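Local coordinates for SusD superfamily protein (PDB 3MCX) that is of unknown function but, as a SusD-family outer-membrane protein, probably binds glycans at the bacterial surface and also binds zinc ions, at residues K408-E413 / F421-R426; I353-E358 / V415-V420; V317-T322 / A328-V333; M278-E283 / N289-S294. All blocks are in the same frame, centred on the assembly; numbering follows the deposited sequence.

Contact 1. Residues K408-E413 / F421-R426; sequences KERRKE and FYDYLR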
# COMPACT_ATOMS: atom_id res chain seq x y z
N LYS A 408 -4.88 0.44 16.65
CA LYS A 408 -4.50 -0.93 17.02
C LYS A 408 -5.12 -1.98 16.11
O LYS A 408 -4.43 -2.89 15.65
CB LYS A 408 -4.87 -1.25 18.46
CG LYS A 408 -3.98 -0.61 19.53
CD LYS A 408 -4.33 -1.14 20.92
CE LYS A 408 -3.36 -0.74 22.01
NZ LYS A 408 -3.66 -1.43 23.32
N GLU A 409 -6.41 -1.88 15.83
CA GLU A 409 -7.06 -2.86 14.97
C GLU A 409 -6.48 -2.83 13.58
O GLU A 409 -6.28 -3.90 12.96
CB GLU A 409 -8.57 -2.62 14.93
CG GLU A 409 -9.36 -3.83 14.46
CD GLU A 409 -9.20 -5.02 15.37
OE1 GLU A 409 -8.89 -4.87 16.56
OE2 GLU A 409 -9.43 -6.14 14.86
N ARG A 410 -6.19 -1.64 13.05
CA ARG A 410 -5.56 -1.53 11.74
C ARG A 410 -4.20 -2.19 11.69
O ARG A 410 -3.85 -2.85 10.70
CB ARG A 410 -5.41 -0.07 11.30
CG ARG A 410 -6.75 0.66 11.01
CD ARG A 410 -6.52 2.13 10.60
NE ARG A 410 -5.77 2.19 9.35
CZ ARG A 410 -6.28 2.19 8.12
NH1 ARG A 410 -7.58 2.30 7.90
NH2 ARG A 410 -5.45 2.16 7.12
N ARG A 411 -3.41 -2.01 12.74
CA ARG A 411 -2.08 -2.64 12.80
C ARG A 411 -2.22 -4.18 12.76
O ARG A 411 -1.46 -4.87 12.07
CB ARG A 411 -1.30 -2.19 14.04
CG ARG A 411 -0.75 -0.77 13.85
CD ARG A 411 -0.27 -0.25 15.18
NE ARG A 411 0.87 -0.99 15.68
CZ ARG A 411 1.32 -0.91 16.93
NH1 ARG A 411 0.73 -0.11 17.83
NH2 ARG A 411 2.39 -1.63 17.31
N LYS A 412 -3.19 -4.70 13.49
CA LYS A 412 -3.41 -6.15 13.53
C LYS A 412 -3.91 -6.66 12.15
O LYS A 412 -3.46 -7.67 11.65
CB LYS A 412 -4.42 -6.54 14.59
CG LYS A 412 -3.95 -6.31 16.03
CD LYS A 412 -5.06 -6.59 17.03
CE LYS A 412 -4.70 -6.14 18.43
NZ LYS A 412 -5.70 -6.62 19.44
N GLU A 413 -4.85 -5.94 11.54
CA GLU A 413 -5.53 -6.39 10.35
C GLU A 413 -4.69 -6.22 9.09
O GLU A 413 -4.74 -7.07 8.21
CB GLU A 413 -6.87 -5.64 10.17
CG GLU A 413 -7.72 -6.18 9.02
CD GLU A 413 -8.01 -7.67 9.16
OE1 GLU A 413 -8.31 -8.10 10.29
OE2 GLU A 413 -7.96 -8.42 8.14
N PHE A 421 2.24 2.63 8.08
CA PHE A 421 3.02 3.87 8.22
C PHE A 421 2.16 5.13 8.18
O PHE A 421 2.29 6.03 9.00
CB PHE A 421 4.02 3.87 7.06
CG PHE A 421 4.99 5.04 7.01
CD1 PHE A 421 5.60 5.55 8.13
CD2 PHE A 421 5.38 5.55 5.76
CE1 PHE A 421 6.55 6.53 8.02
CE2 PHE A 421 6.30 6.55 5.67
CZ PHE A 421 6.90 7.02 6.78
N TYR A 422 1.28 5.16 7.19
CA TYR A 422 0.43 6.34 6.95
C TYR A 422 -0.57 6.57 8.08
O TYR A 422 -0.94 7.71 8.35
CB TYR A 422 -0.24 6.19 5.58
CG TYR A 422 0.80 6.00 4.52
CD1 TYR A 422 1.68 7.05 4.20
CD2 TYR A 422 1.01 4.75 3.95
CE1 TYR A 422 2.66 6.90 3.29
CE2 TYR A 422 2.05 4.57 3.01
CZ TYR A 422 2.87 5.65 2.71
OH TYR A 422 3.92 5.50 1.80
N ASP A 423 -0.96 5.49 8.77
CA ASP A 423 -1.81 5.61 9.98
C ASP A 423 -1.17 6.53 11.01
O ASP A 423 -1.85 7.34 11.65
CB ASP A 423 -2.05 4.25 10.64
CG ASP A 423 -2.76 3.26 9.76
OD1 ASP A 423 -3.08 3.52 8.58
OD2 ASP A 423 -3.04 2.15 10.30
N TYR A 424 0.14 6.39 11.22
CA TYR A 424 0.83 7.25 12.15
C TYR A 424 0.91 8.66 11.58
O TYR A 424 0.60 9.64 12.26
CB TYR A 424 2.26 6.76 12.40
CG TYR A 424 2.35 5.48 13.20
CD1 TYR A 424 2.24 4.26 12.57
CD2 TYR A 424 2.55 5.50 14.58
CE1 TYR A 424 2.33 3.08 13.31
CE2 TYR A 424 2.64 4.34 15.30
CZ TYR A 424 2.57 3.12 14.65
OH TYR A 424 2.65 1.94 15.38
N LEU A 425 1.32 8.78 10.31
CA LEU A 425 1.58 10.10 9.73
C LEU A 425 0.34 10.98 9.76
O LEU A 425 0.40 12.14 10.20
CB LEU A 425 2.10 9.96 8.31
CG LEU A 425 3.42 9.19 8.13
CD1 LEU A 425 3.83 9.15 6.64
CD2 LEU A 425 4.54 9.76 9.04
N ARG A 426 -0.79 10.45 9.28
CA ARG A 426 -1.98 11.31 9.19
C ARG A 426 -2.59 11.68 10.53
O ARG A 426 -3.38 12.61 10.64
CB ARG A 426 -3.07 10.69 8.31
CG ARG A 426 -3.71 9.45 8.86
CD ARG A 426 -4.89 9.00 7.99
NE ARG A 426 -5.31 7.68 8.45
CZ ARG A 426 -4.78 6.53 8.03
NH1 ARG A 426 -3.85 6.49 7.09
NH2 ARG A 426 -5.21 5.39 8.55
O HOH W 1 -3.23 0.80 7.73
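Arg410 and Asp423 face each other across an antiparallel helical hairpin, helices 403-414 and 420-426, whose short segments run at 161° to one another with their axes 10.7 Å apart. At that spacing long polar side chains span the gap, and here they build a salt-bridge network around one carboxylate. Arg410 bends at chi3, which turns its guanidinium along the flank of Asp423. Arg410 NE bonds to Asp423 OD2 at 2.9 Å, with the oxygen lying in the guanidinium plane. The carboxylate is turned 72° from that plane and receives the N-H from above its own, so the pair is far from the flat, coplanar arginine-carboxylate fork; the second bond, NH2 to OD1, is weak. A water also links the pair, accepting from Arg410 NH2 at 2.7 Å and donating to Asp423 OD1. Arg426, from the same helix as Asp423, gives NH2 to Asp423 OD1 at 2.8 Å, and the same NH2 sits over one face of the Arg410 guanidinium, toward its rim; the shared carboxylate probably offsets their like charges. Asn362 takes Arg410 NH1, and Glu365 takes Arg426 NE. An alanine at Arg410 would remove the cross-helix partner of Asp423, whose carboxylate would probably be left to Arg426 alone, the salt bridge between the helices lost. Farther along, Arg411, salt-bridged to Asp55, presents a guanidinium face to Tyr424, whose OH lies 3.4 Å from Arg411 NE without a hydrogen bond.

Contact 2. Residues I353-E358 / V415-V420; sequences IIRLSE and VGEGEV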
# COMPACT_ATOMS: atom_id res chain seq x y z
N ILE A 353 -4.20 -5.06 -3.76
CA ILE A 353 -3.94 -3.64 -3.62
C ILE A 353 -4.84 -3.00 -2.56
O ILE A 353 -4.38 -2.18 -1.78
CB ILE A 353 -4.10 -2.92 -4.98
CG1 ILE A 353 -3.22 -3.55 -6.06
CG2 ILE A 353 -3.84 -1.38 -4.84
CD1 ILE A 353 -1.73 -3.54 -5.77
N ILE A 354 -6.12 -3.38 -2.53
CA ILE A 354 -7.02 -2.91 -1.48
C ILE A 354 -8.13 -3.94 -1.28
O ILE A 354 -8.61 -4.56 -2.23
CB ILE A 354 -7.56 -1.48 -1.77
CG1 ILE A 354 -8.37 -0.92 -0.60
CG2 ILE A 354 -8.37 -1.46 -3.06
CD1 ILE A 354 -8.46 0.62 -0.60
N ARG A 355 -8.51 -4.15 -0.02
CA ARG A 355 -9.57 -5.09 0.31
C ARG A 355 -10.57 -4.51 1.32
O ARG A 355 -10.35 -3.46 1.94
CB ARG A 355 -8.99 -6.41 0.79
CG ARG A 355 -8.26 -6.36 2.08
CD ARG A 355 -7.71 -7.74 2.43
NE ARG A 355 -6.85 -7.71 3.62
CZ ARG A 355 -7.21 -7.91 4.89
NH1 ARG A 355 -8.43 -8.32 5.23
NH2 ARG A 355 -6.32 -7.77 5.85
N LEU A 356 -11.68 -5.21 1.45
CA LEU A 356 -12.82 -4.68 2.16
C LEU A 356 -12.51 -4.34 3.62
O LEU A 356 -13.07 -3.38 4.13
CB LEU A 356 -13.98 -5.67 2.05
CG LEU A 356 -15.38 -5.19 2.40
CD1 LEU A 356 -15.79 -3.97 1.54
CD2 LEU A 356 -16.41 -6.32 2.32
N SER A 357 -11.69 -5.13 4.33
CA SER A 357 -11.41 -4.79 5.74
C SER A 357 -10.84 -3.37 5.87
O SER A 357 -11.19 -2.65 6.83
CB SER A 357 -10.42 -5.77 6.40
OG SER A 357 -11.02 -7.01 6.71
N GLU A 358 -9.99 -2.95 4.92
CA GLU A 358 -9.42 -1.61 5.00
C GLU A 358 -10.52 -0.57 4.85
O GLU A 358 -10.49 0.47 5.51
CB GLU A 358 -8.34 -1.36 3.94
CG GLU A 358 -7.80 0.06 4.00
CD GLU A 358 -6.82 0.41 2.91
OE1 GLU A 358 -6.24 -0.52 2.33
OE2 GLU A 358 -6.64 1.60 2.62
N VAL A 415 -1.28 -5.55 8.73
CA VAL A 415 0.16 -5.83 8.76
C VAL A 415 0.59 -6.48 7.44
O VAL A 415 -0.03 -7.40 6.96
CB VAL A 415 0.54 -6.73 9.97
CG1 VAL A 415 -0.12 -8.13 9.89
CG2 VAL A 415 2.07 -6.83 10.09
N GLY A 416 1.64 -5.96 6.83
CA GLY A 416 2.14 -6.56 5.58
C GLY A 416 1.49 -6.02 4.31
O GLY A 416 1.91 -6.36 3.22
N GLU A 417 0.52 -5.13 4.45
CA GLU A 417 -0.27 -4.65 3.31
C GLU A 417 -0.00 -3.18 2.93
O GLU A 417 -0.72 -2.60 2.09
CB GLU A 417 -1.75 -4.98 3.53
CG GLU A 417 -2.00 -6.48 3.58
CD GLU A 417 -3.43 -6.85 3.89
OE1 GLU A 417 -4.28 -6.82 2.98
OE2 GLU A 417 -3.70 -7.11 5.07
N GLY A 418 1.08 -2.64 3.46
CA GLY A 418 1.64 -1.41 2.92
C GLY A 418 1.06 -0.10 3.38
O GLY A 418 1.42 0.93 2.83
N GLU A 419 0.20 -0.10 4.41
CA GLU A 419 -0.51 1.12 4.80
C GLU A 419 -0.22 1.64 6.21
O GLU A 419 -0.45 2.81 6.47
CB GLU A 419 -2.02 0.96 4.67
CG GLU A 419 -2.49 0.88 3.24
CD GLU A 419 -2.20 2.11 2.47
OE1 GLU A 419 -2.43 3.22 3.01
OE2 GLU A 419 -1.70 2.02 1.34
N VAL A 420 0.20 0.78 7.14
CA VAL A 420 0.30 1.20 8.53
C VAL A 420 1.14 2.44 8.80
O VAL A 420 0.79 3.25 9.66
CB VAL A 420 0.68 -0.01 9.43
CG1 VAL A 420 1.28 0.40 10.78
CG2 VAL A 420 -0.54 -0.91 9.58
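Arg355 and Glu417 meet in a side-on, two-pronged salt bridge, a nearly flat fork. Arg355 NE reaches Glu417 OE1 and Arg355 NH2 reaches Glu417 OE2, each at 2.8 Å, and the second bond is almost straight at 176°. The two planes are only 7° apart, and both oxygens use their syn lone pairs, so each group helps hold the other's rotation. Arg355 closes the strand 351-355, which carries a classic beta bulge where Ile353 and Ile354 both face Phe258, and it occupies the N-cap position of helix 356-370. Its CG lies between the backbone N and the carbonyl carbon (chi1 67°), and from there the extended chain carries the guanidinium across to the loop between helices 403-414 and 420-426. The same guanidinium also binds Glu255 through NH1 and Glu413 through NH2, and Lys337 adds a second positive partner at Glu417 OE2. A leucine in place of Arg355 would probably leave Glu417 with Lys337 but without its two-bond partner, and take one positive partner each from Glu255 and Glu413. The loop is itself held in shape: Gly416 and Gly418 have positive phi, and their N-H groups bind the two carboxylate oxygens of Asp50. Alongside, Glu358 and Glu419 come near one another, their charges answered mainly by Arg210 and Arg138 respectively. Glu358 OE2 stays 4.5 Å from Glu419 OE1, while Glu358 OE1 rests 4.1 Å from Glu419 CG.

Contact 3. Residues V317-T322 / A328-V333; sequences VIENNT and AMHEKV. With ZN (zinc ion), chain D.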
# COMPACT_ATOMS: atom_id res chain seq x y z
N VAL A 317 11.21 -21.94 10.08
CA VAL A 317 11.23 -23.36 9.75
C VAL A 317 12.63 -23.97 9.95
O VAL A 317 12.79 -25.18 10.09
CB VAL A 317 10.70 -23.67 8.30
CG1 VAL A 317 9.25 -23.22 8.13
CG2 VAL A 317 11.60 -23.03 7.24
N ILE A 318 13.66 -23.11 9.97
CA ILE A 318 14.99 -23.54 10.41
C ILE A 318 15.07 -23.43 11.95
O ILE A 318 15.06 -22.33 12.49
CB ILE A 318 16.11 -22.65 9.83
CG1 ILE A 318 16.05 -22.65 8.28
CG2 ILE A 318 17.46 -23.06 10.35
CD1 ILE A 318 16.86 -21.48 7.64
N GLU A 319 15.09 -24.54 12.64
CA GLU A 319 15.23 -24.46 14.10
C GLU A 319 16.63 -23.96 14.44
O GLU A 319 17.60 -24.35 13.81
CB GLU A 319 14.90 -25.78 14.82
CG GLU A 319 13.37 -26.04 14.94
CD GLU A 319 12.63 -25.10 15.88
OE1 GLU A 319 13.29 -24.49 16.77
OE2 GLU A 319 11.41 -24.96 15.67
N ASN A 320 16.72 -23.14 15.47
CA ASN A 320 18.00 -22.64 16.00
C ASN A 320 18.66 -21.79 14.90
O ASN A 320 19.86 -21.88 14.68
CB ASN A 320 18.89 -23.79 16.49
CG ASN A 320 18.21 -24.62 17.54
OD1 ASN A 320 17.44 -24.04 18.35
ND2 ASN A 320 18.45 -25.92 17.56
N ASN A 321 17.85 -20.95 14.28
CA ASN A 321 18.27 -20.16 13.13
C ASN A 321 19.17 -19.01 13.56
O ASN A 321 18.71 -18.06 14.19
CB ASN A 321 17.01 -19.64 12.44
CG ASN A 321 17.26 -18.94 11.07
OD1 ASN A 321 18.41 -18.63 10.74
ND2 ASN A 321 16.20 -18.70 10.32
N THR A 322 20.45 -19.07 13.16
CA THR A 322 21.40 -18.02 13.56
C THR A 322 21.33 -16.79 12.66
O THR A 322 22.02 -15.80 12.95
CB THR A 322 22.83 -18.52 13.60
OG1 THR A 322 23.18 -18.96 12.29
CG2 THR A 322 22.96 -19.66 14.60
N ALA A 328 15.01 -13.10 18.80
CA ALA A 328 13.90 -13.54 17.94
C ALA A 328 13.98 -15.03 17.56
O ALA A 328 13.06 -15.50 16.90
CB ALA A 328 13.87 -12.71 16.65
N MSE A 329 15.06 -15.71 17.94
CA MSE A 329 15.39 -17.06 17.41
C MSE A 329 14.17 -17.99 17.30
O MSE A 329 13.93 -18.60 16.19
CB MSE A 329 16.47 -17.71 18.24
CG MSE A 329 16.89 -19.09 17.71
SE MSE A 329 18.34 -19.90 18.65
CE MSE A 329 19.76 -19.13 17.65
N HIS A 330 13.42 -18.12 18.40
CA HIS A 330 12.26 -19.04 18.45
C HIS A 330 10.90 -18.25 18.50
O HIS A 330 9.84 -18.86 18.77
CB HIS A 330 12.41 -20.09 19.56
CG HIS A 330 13.61 -20.95 19.37
ND1 HIS A 330 13.63 -22.09 18.56
CD2 HIS A 330 14.86 -20.83 19.88
CE1 HIS A 330 14.86 -22.59 18.58
NE2 HIS A 330 15.61 -21.86 19.39
N GLU A 331 10.92 -16.97 18.20
CA GLU A 331 9.70 -16.23 18.18
C GLU A 331 8.94 -16.34 16.86
O GLU A 331 9.52 -16.65 15.82
CB GLU A 331 10.01 -14.76 18.53
CG GLU A 331 10.65 -14.57 19.89
CD GLU A 331 9.76 -15.02 20.99
OE1 GLU A 331 8.57 -14.62 20.97
OE2 GLU A 331 10.27 -15.81 21.81
N LYS A 332 7.65 -16.09 16.88
CA LYS A 332 6.82 -16.23 15.70
C LYS A 332 6.89 -14.98 14.82
O LYS A 332 5.90 -14.26 14.63
CB LYS A 332 5.40 -16.59 16.11
CG LYS A 332 5.30 -17.91 16.78
CD LYS A 332 3.86 -18.29 17.11
CE LYS A 332 3.78 -19.63 17.83
NZ LYS A 332 2.33 -20.06 17.87
N VAL A 333 8.08 -14.74 14.26
CA VAL A 333 8.36 -13.49 13.58
C VAL A 333 8.20 -13.55 12.06
O VAL A 333 8.42 -12.55 11.40
CB VAL A 333 9.77 -12.98 13.93
CG1 VAL A 333 9.87 -12.74 15.45
CG2 VAL A 333 10.91 -13.93 13.40
ZN ZN D . 12.16 -23.18 17.85
O HOH W 2 15.12 -20.73 15.19
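His330 and Glu319 reach across a surface loop to hold one zinc ion, a worked example of a metal joining two stretches of one loop. Followed outward, His330 leaves the backbone with CG anti to the carbonyl carbon (chi1 -60°), which swings the ring toward 317-322. His330 CB is still 3.5 Å from the zinc; CG is nearer, and ND1 makes the metal bond at 2.0 Å. Glu319 OE1 binds the same ion at 2.0 Å and meets the ring at its edge, 3.0 Å from His330 ND1, the carboxylate and imidazole being nearly coplanar. Glu319 OE2 stands back at 2.9 Å from the zinc, so this carboxylate binds through a single oxygen. Continuing round the ring, His330 CE1 and NE2 both lie 3.0 Å from Asn320 OD1, which is also at the ring edge, although the asparagine amide stands steeply across the ring plane. Glu315 supplies the third protein ligand. Beside the metal site, the selenomethionine label at Met329 lays its SE 3.8 Å from Asn320 CA, and its CE approaches the carbonyl of Asn321. A water accepts the N-H of Asn321 at 2.9 Å from its N and sits among the carbonyls of Ile318 and Met329, joining the two backbones. The whole loop bulges outward between strands 313-314 and 334-335, with Val317 tied at one end to Asn282 and Val333, at the other, paired through its backbone with Leu293 of strand 292-293.

Contact 4. Residues M278-E283 / N289-S294; sequences MVYANE and NNLILS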
# COMPACT_ATOMS: atom_id res chain seq x y z
N MSE A 278 8.68 -13.13 -1.26
CA MSE A 278 9.96 -13.78 -1.02
C MSE A 278 10.75 -13.06 0.06
O MSE A 278 11.48 -13.69 0.82
CB MSE A 278 10.78 -13.91 -2.31
CG MSE A 278 10.30 -15.04 -3.19
SE MSE A 278 10.20 -16.79 -2.38
CE MSE A 278 11.98 -16.89 -1.71
N VAL A 279 10.60 -11.74 0.13
CA VAL A 279 11.32 -10.99 1.16
C VAL A 279 10.74 -11.25 2.56
O VAL A 279 11.46 -11.16 3.55
CB VAL A 279 11.45 -9.50 0.76
CG1 VAL A 279 12.24 -8.66 1.83
CG2 VAL A 279 12.12 -9.42 -0.62
N TYR A 280 9.48 -11.68 2.62
CA TYR A 280 8.88 -12.15 3.88
C TYR A 280 9.10 -13.65 4.12
O TYR A 280 8.72 -14.17 5.17
CB TYR A 280 7.34 -11.93 3.84
CG TYR A 280 6.86 -10.55 4.21
CD1 TYR A 280 6.91 -10.10 5.53
CD2 TYR A 280 6.30 -9.70 3.25
CE1 TYR A 280 6.47 -8.83 5.90
CE2 TYR A 280 5.86 -8.42 3.61
CZ TYR A 280 5.95 -8.00 4.92
OH TYR A 280 5.55 -6.73 5.25
N ALA A 281 9.66 -14.39 3.15
CA ALA A 281 9.59 -15.84 3.17
C ALA A 281 10.33 -16.46 4.33
O ALA A 281 11.33 -15.92 4.83
CB ALA A 281 10.14 -16.41 1.84
N ASN A 282 9.81 -17.60 4.73
CA ASN A 282 10.33 -18.45 5.80
C ASN A 282 10.98 -19.63 5.11
O ASN A 282 10.35 -20.65 4.82
CB ASN A 282 9.16 -18.81 6.71
CG ASN A 282 9.55 -19.47 7.99
OD1 ASN A 282 10.72 -19.80 8.23
ND2 ASN A 282 8.53 -19.66 8.87
N GLU A 283 12.27 -19.46 4.82
CA GLU A 283 12.97 -20.30 3.85
C GLU A 283 13.71 -21.45 4.52
O GLU A 283 14.16 -21.33 5.66
CB GLU A 283 13.99 -19.45 3.08
CG GLU A 283 13.41 -18.25 2.35
CD GLU A 283 14.47 -17.24 1.99
OE1 GLU A 283 15.00 -16.58 2.90
OE2 GLU A 283 14.75 -17.10 0.76
N ASN A 289 15.00 -13.48 2.37
CA ASN A 289 14.23 -12.80 3.39
C ASN A 289 14.92 -11.54 3.92
O ASN A 289 16.12 -11.55 4.20
CB ASN A 289 13.97 -13.76 4.58
CG ASN A 289 13.32 -13.07 5.75
OD1 ASN A 289 13.99 -12.31 6.47
ND2 ASN A 289 12.02 -13.32 5.96
N ASN A 290 14.15 -10.48 4.06
CA ASN A 290 14.58 -9.38 4.92
C ASN A 290 13.47 -8.64 5.63
O ASN A 290 13.62 -7.47 5.92
CB ASN A 290 15.54 -8.40 4.24
CG ASN A 290 16.46 -7.73 5.25
OD1 ASN A 290 16.60 -8.25 6.37
ND2 ASN A 290 17.12 -6.61 4.88
N LEU A 291 12.35 -9.32 5.89
CA LEU A 291 11.24 -8.77 6.63
C LEU A 291 10.80 -9.78 7.67
O LEU A 291 10.51 -10.94 7.34
CB LEU A 291 10.07 -8.42 5.71
CG LEU A 291 10.34 -7.27 4.73
CD1 LEU A 291 9.40 -7.34 3.54
CD2 LEU A 291 10.24 -5.88 5.39
N ILE A 292 10.76 -9.34 8.92
CA ILE A 292 10.23 -10.13 10.02
C ILE A 292 9.40 -9.23 10.89
O ILE A 292 9.53 -8.00 10.83
CB ILE A 292 11.32 -10.83 10.84
CG1 ILE A 292 12.34 -9.84 11.46
CG2 ILE A 292 12.05 -11.91 9.96
CD1 ILE A 292 13.31 -10.44 12.48
N LEU A 293 8.54 -9.83 11.70
CA LEU A 293 7.71 -9.10 12.65
C LEU A 293 8.52 -8.69 13.86
O LEU A 293 9.39 -9.46 14.33
CB LEU A 293 6.52 -9.97 13.05
CG LEU A 293 5.62 -10.43 11.89
CD1 LEU A 293 4.61 -11.52 12.31
CD2 LEU A 293 4.87 -9.21 11.28
N SER A 294 8.23 -7.50 14.38
CA SER A 294 8.88 -7.00 15.58
C SER A 294 8.20 -7.50 16.85
O SER A 294 7.06 -7.99 16.84
CB SER A 294 8.85 -5.48 15.57
OG SER A 294 7.52 -5.05 15.78
O HOH W 3 8.23 -12.71 7.52
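Tyr280 and Leu291 both carry CG anti to the carbonyl carbon (chi1 -83° and -67°), and these two torsions lay the leucine over one face of the phenol ring. Leu291 CD1 stands 3.7 Å from the centroid of the Tyr280 ring and close to its normal, a clear CH-pi contact, while CB covers the CD1-CE1 side of the ring. Val279 completes the apolar patch, its CG1 lying 3.6 Å from Leu291 CD1. Polar contacts accompany this packing. The carbonyl O of Val279 receives Asn290 N at 2.8 Å on an in-plane lone pair, and Leu291 N adds a weak second bond; the CA of Asn289 also makes a C-H contact to Val279 O, 3.2 Å away. In Asn289, CG points anti to the backbone nitrogen (chi1 173°), an orientation that slips Asn289 ND2 between two carbonyls, Ala281 O at 2.9 Å and Leu291 O at 3.1 Å. Both oxygens lie tilted from the amide plane. At the neck of the intervening loop Asn289 N donates to Glu283 OE1 at 3.1 Å, coming in from above the carboxylate plane, and the same carboxylate gathers the backbone N-H groups of Asp287 and Trp288. A water donates to Tyr280 O and Leu291 O, bridging the stretches once more. Val56 and helix 44-51 pack against Tyr280 and Leu291. The arrangement is that of a short connection, between helix 276-279 and the two-stranded antiparallel sheet of 56-57 with 292-293, closed by side-chain-to-backbone hydrogen bonds.

How the contacts relate
Three of the four contacts are buried, and contact 3 alone lies at the surface, its centre about 28 Å from the centre of the chain. Contacts 1 and 2 share the helix-loop-helix region: the loop of contact 2 joins the two helices of contact 1, and Glu413 from contact 1 pairs with Arg355 from contact 2. Both bury charge, answered by salt bridges. Contact 4 instead combines apolar packing with backbone and side-chain-to-backbone hydrogen bonds, and it touches contact 2 where Tyr280 OH meets Gly416 CA at 3.4 Å. Toward the outside it borders contact 3, in which a metal ion takes over much of the joining.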